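Local coordinates for protein LBCATS-a (Synthetic construct, PDB 5EY5) that is a synthetic tryptophan synthase alpha chain, probably cleaving indole-3-glycerol phosphate to indole and glyceraldehyde 3-phosphate, and binds sn-glycerol-3-phosphate within a TIM barrel, at residues 16-20 / 260-266. Residues are numbered along the deposited sequence; the frame is centred on the assembly and turned at random.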
ATOM      1  N   GLU A  16      22.666  24.049  58.693  1.00 41.83           N
ATOM      2  CA  GLU A  16      21.632  23.126  58.231  1.00 44.01           C
ATOM      3  C   GLU A  16      21.528  23.107  56.708  1.00 41.68           C
ATOM      4  O   GLU A  16      22.089  23.950  56.005  1.00 41.43           O
ATOM      5  CB  GLU A  16      20.278  23.486  58.846  1.00 50.35           C
ATOM      6  CG  GLU A  16      20.256  23.320  60.351  1.00 59.63           C
ATOM      7  CD  GLU A  16      19.063  23.986  60.996  1.00 72.75           C
ATOM      8  OE1 GLU A  16      18.189  24.490  60.260  1.00 70.22           O
ATOM      9  OE2 GLU A  16      19.010  24.010  62.244  1.00 81.19           O
ATOM     10  N   LYS A  17      20.789  22.117  56.200  1.00 35.45           N
ATOM     11  CA  LYS A  17      20.629  21.869  54.773  1.00 36.44           C
ATOM     12  C   LYS A  17      19.169  22.044  54.380  1.00 36.67           C
ATOM     13  O   LYS A  17      18.262  21.675  55.141  1.00 37.44           O
ATOM     14  CB  LYS A  17      21.093  20.447  54.407  1.00 38.83           C
ATOM     15  CG  LYS A  17      22.515  20.133  54.777  1.00 41.55           C
ATOM     16  CD  LYS A  17      23.469  21.033  54.035  1.00 42.77           C
ATOM     17  CE  LYS A  17      24.904  20.612  54.260  1.00 47.72           C
ATOM     18  NZ  LYS A  17      25.815  21.488  53.488  1.00 52.61           N
ATOM     19  N   ALA A  18      18.944  22.619  53.202  1.00 41.12           N
ATOM     20  CA  ALA A  18      17.589  22.872  52.733  1.00 36.20           C
ATOM     21  C   ALA A  18      16.948  21.587  52.226  1.00 40.19           C
ATOM     22  O   ALA A  18      17.522  20.883  51.386  1.00 38.36           O
ATOM     23  CB  ALA A  18      17.574  23.923  51.621  1.00 30.51           C
ATOM     24  N   LEU A  19      15.762  21.284  52.753  1.00 33.31           N
ATOM     25  CA  LEU A  19      14.890  20.248  52.216  1.00 37.21           C
ATOM     26  C   LEU A  19      13.834  20.927  51.352  1.00 34.88           C
ATOM     27  O   LEU A  19      13.114  21.813  51.826  1.00 32.54           O
ATOM     28  CB  LEU A  19      14.222  19.448  53.331  1.00 30.46           C
ATOM     29  CG  LEU A  19      13.057  18.554  52.883  1.00 34.59           C
ATOM     30  CD1 LEU A  19      13.576  17.468  51.970  1.00 34.35           C
ATOM     31  CD2 LEU A  19      12.363  17.948  54.102  1.00 42.42           C
ATOM     32  N   ILE A  20      13.753  20.523  50.093  1.00 33.94           N
ATOM     33  CA  ILE A  20      12.910  21.226  49.131  1.00 30.24           C
ATOM     34  C   ILE A  20      11.942  20.221  48.531  1.00 33.24           C
ATOM     35  O   ILE A  20      12.290  19.559  47.549  1.00 27.22           O
ATOM     36  CB  ILE A  20      13.754  21.895  48.037  1.00 32.77           C
ATOM     37  CG1 ILE A  20      14.825  22.810  48.657  1.00 36.48           C
ATOM     38  CG2 ILE A  20      12.861  22.614  47.033  1.00 27.94           C
ATOM     39  CD1 ILE A  20      16.023  23.068  47.752  1.00 40.22           C
ATOM     40  N   LEU A 260      12.363  12.459  55.782  1.00 41.14           N
ATOM     41  CA  LEU A 260      13.304  13.183  54.940  1.00 36.31           C
ATOM     42  C   LEU A 260      13.953  14.315  55.713  1.00 35.74           C
ATOM     43  O   LEU A 260      15.144  14.598  55.534  1.00 43.35           O
ATOM     44  CB  LEU A 260      12.596  13.730  53.698  1.00 33.34           C
ATOM     45  CG  LEU A 260      11.863  12.780  52.751  1.00 37.91           C
ATOM     46  CD1 LEU A 260      11.125  13.570  51.665  1.00 32.90           C
ATOM     47  CD2 LEU A 260      12.821  11.761  52.147  1.00 41.80           C
ATOM     48  N   ARG A 261      13.184  14.985  56.572  1.00 37.15           N
ATOM     49  CA  ARG A 261      13.726  16.117  57.324  1.00 39.58           C
ATOM     50  C   ARG A 261      14.784  15.659  58.321  1.00 38.44           C
ATOM     51  O   ARG A 261      15.835  16.300  58.471  1.00 37.49           O
ATOM     52  CB  ARG A 261      12.580  16.856  58.032  1.00 44.71           C
ATOM     53  CG  ARG A 261      12.992  17.997  58.975  1.00 47.69           C
ATOM     54  CD  ARG A 261      13.424  19.260  58.220  1.00 47.95           C
ATOM     55  NE  ARG A 261      14.780  19.157  57.677  1.00 40.89           N
ATOM     56  CZ  ARG A 261      15.377  20.107  56.961  1.00 39.94           C
ATOM     57  NH1 ARG A 261      14.739  21.240  56.687  1.00 37.32           N
ATOM     58  NH2 ARG A 261      16.607  19.919  56.499  1.00 36.76           N
ATOM     59  N   GLU A 262      14.525  14.556  59.029  1.00 40.97           N
ATOM     60  CA  GLU A 262      15.543  14.018  59.926  1.00 38.90           C
ATOM     61  C   GLU A 262      16.777  13.582  59.151  1.00 45.80           C
ATOM     62  O   GLU A 262      17.890  13.601  59.691  1.00 45.83           O
ATOM     63  CB  GLU A 262      14.982  12.844  60.735  1.00 42.26           C
ATOM     64  N   ALA A 263      16.606  13.209  57.880  1.00 40.13           N
ATOM     65  CA  ALA A 263      17.727  12.762  57.062  1.00 47.27           C
ATOM     66  C   ALA A 263      18.512  13.914  56.442  1.00 43.64           C
ATOM     67  O   ALA A 263      19.735  13.825  56.319  1.00 39.25           O
ATOM     68  CB  ALA A 263      17.230  11.822  55.960  1.00 47.96           C
ATOM     69  N   VAL A 264      17.847  14.999  56.048  1.00 35.91           N
ATOM     70  CA  VAL A 264      18.542  16.082  55.359  1.00 34.22           C
ATOM     71  C   VAL A 264      19.207  17.002  56.376  1.00 38.34           C
ATOM     72  O   VAL A 264      18.593  17.942  56.894  1.00 39.06           O
ATOM     73  CB  VAL A 264      17.596  16.858  54.430  1.00 37.46           C
ATOM     74  CG1 VAL A 264      18.279  18.118  53.908  1.00 28.68           C
ATOM     75  CG2 VAL A 264      17.150  15.960  53.281  1.00 35.45           C
ATOM     76  N   LYS A 265      20.471  16.720  56.666  1.00 39.09           N
ATOM     77  CA  LYS A 265      21.237  17.396  57.700  1.00 43.54           C
ATOM     78  C   LYS A 265      22.656  16.853  57.623  1.00 46.03           C
ATOM     79  O   LYS A 265      22.890  15.774  57.066  1.00 44.80           O
ATOM     80  CB  LYS A 265      20.632  17.163  59.092  1.00 49.53           C
ATOM     81  CG  LYS A 265      20.833  15.745  59.627  1.00 50.57           C
ATOM     82  CD  LYS A 265      20.455  15.619  61.108  1.00 54.52           C
ATOM     83  CE  LYS A 265      20.837  14.245  61.657  1.00 55.82           C
ATOM     84  NZ  LYS A 265      20.355  13.149  60.755  1.00 58.23           N
ATOM     85  N   LEU A 266      23.615  17.574  58.178  1.00 41.48           N
ATOM     86  CA  LEU A 266      24.979  17.096  58.180  1.00 49.65           C
ATOM     87  C   LEU A 266      25.067  15.895  59.075  1.00 53.35           C
ATOM     88  O   LEU A 266      24.474  15.873  60.126  1.00 49.14           O
ATOM     89  CB  LEU A 266      25.929  18.161  58.674  1.00 20.00           C
ATOM     90  CG  LEU A 266      26.151  19.281  57.686  1.00 20.00           C
ATOM     91  CD1 LEU A 266      26.913  20.408  58.337  1.00 20.00           C
ATOM     92  CD2 LEU A 266      26.833  18.801  56.416  1.00 20.00           C
TER
HETATM   93  O   HOH W   1      19.607  20.427  58.177  1.00 52.10           O
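The guanidinium of R261 bonds K17, just ahead of the first barrel strand, and so joins it to the end of the last helix. Its NH2 donates to K17 O at 2.8 Å with a nearly straight N-H...O angle of 164°, and also to V264 O, likewise at 2.8 Å. Both acceptors lie in the guanidinium plane, so one nitrogen ties the residue that leads into strand 18-24 to the carbonyl of V264, where the chain departs from the helix. The R261 side chain gets there by bending at chi2 (75°) and again at chi3 (-78°). V264 O has a further partner, a water that donates to it and accepts from K17 N, a second, water-mediated link beside the direct bond. At the other terminal nitrogen, NH1 forms a salt bridge with D46 and bonds G44 O, which helps fix the rotation of the group; D46 OD2 also accepts from L19 N.

Apolar contacts flank this network. L19 sets CB over one guanidinium face, displaced toward its rim, 3.8 Å from R261 NH1, while its CD2 rests on the helix backbone near R261 CA and its CD1 meets V264 CG2 at 4.1 Å. V264 places its other methyl, CG1, 3.7 Å from K17 CB. Farther out, L266 crosses the lysine chain at about a right angle, and K17 CE lies tightly against L266 CD2 (3.4 Å), closer than usual for two carbons.

Here the C-terminal end of helix 249-263 packs against strand 18-24 where the eight-stranded TIM barrel closes: A18 and I20 pair with strand 229-232, V264 touches V230 and helix 217-224, and helix 3-14 covers A18.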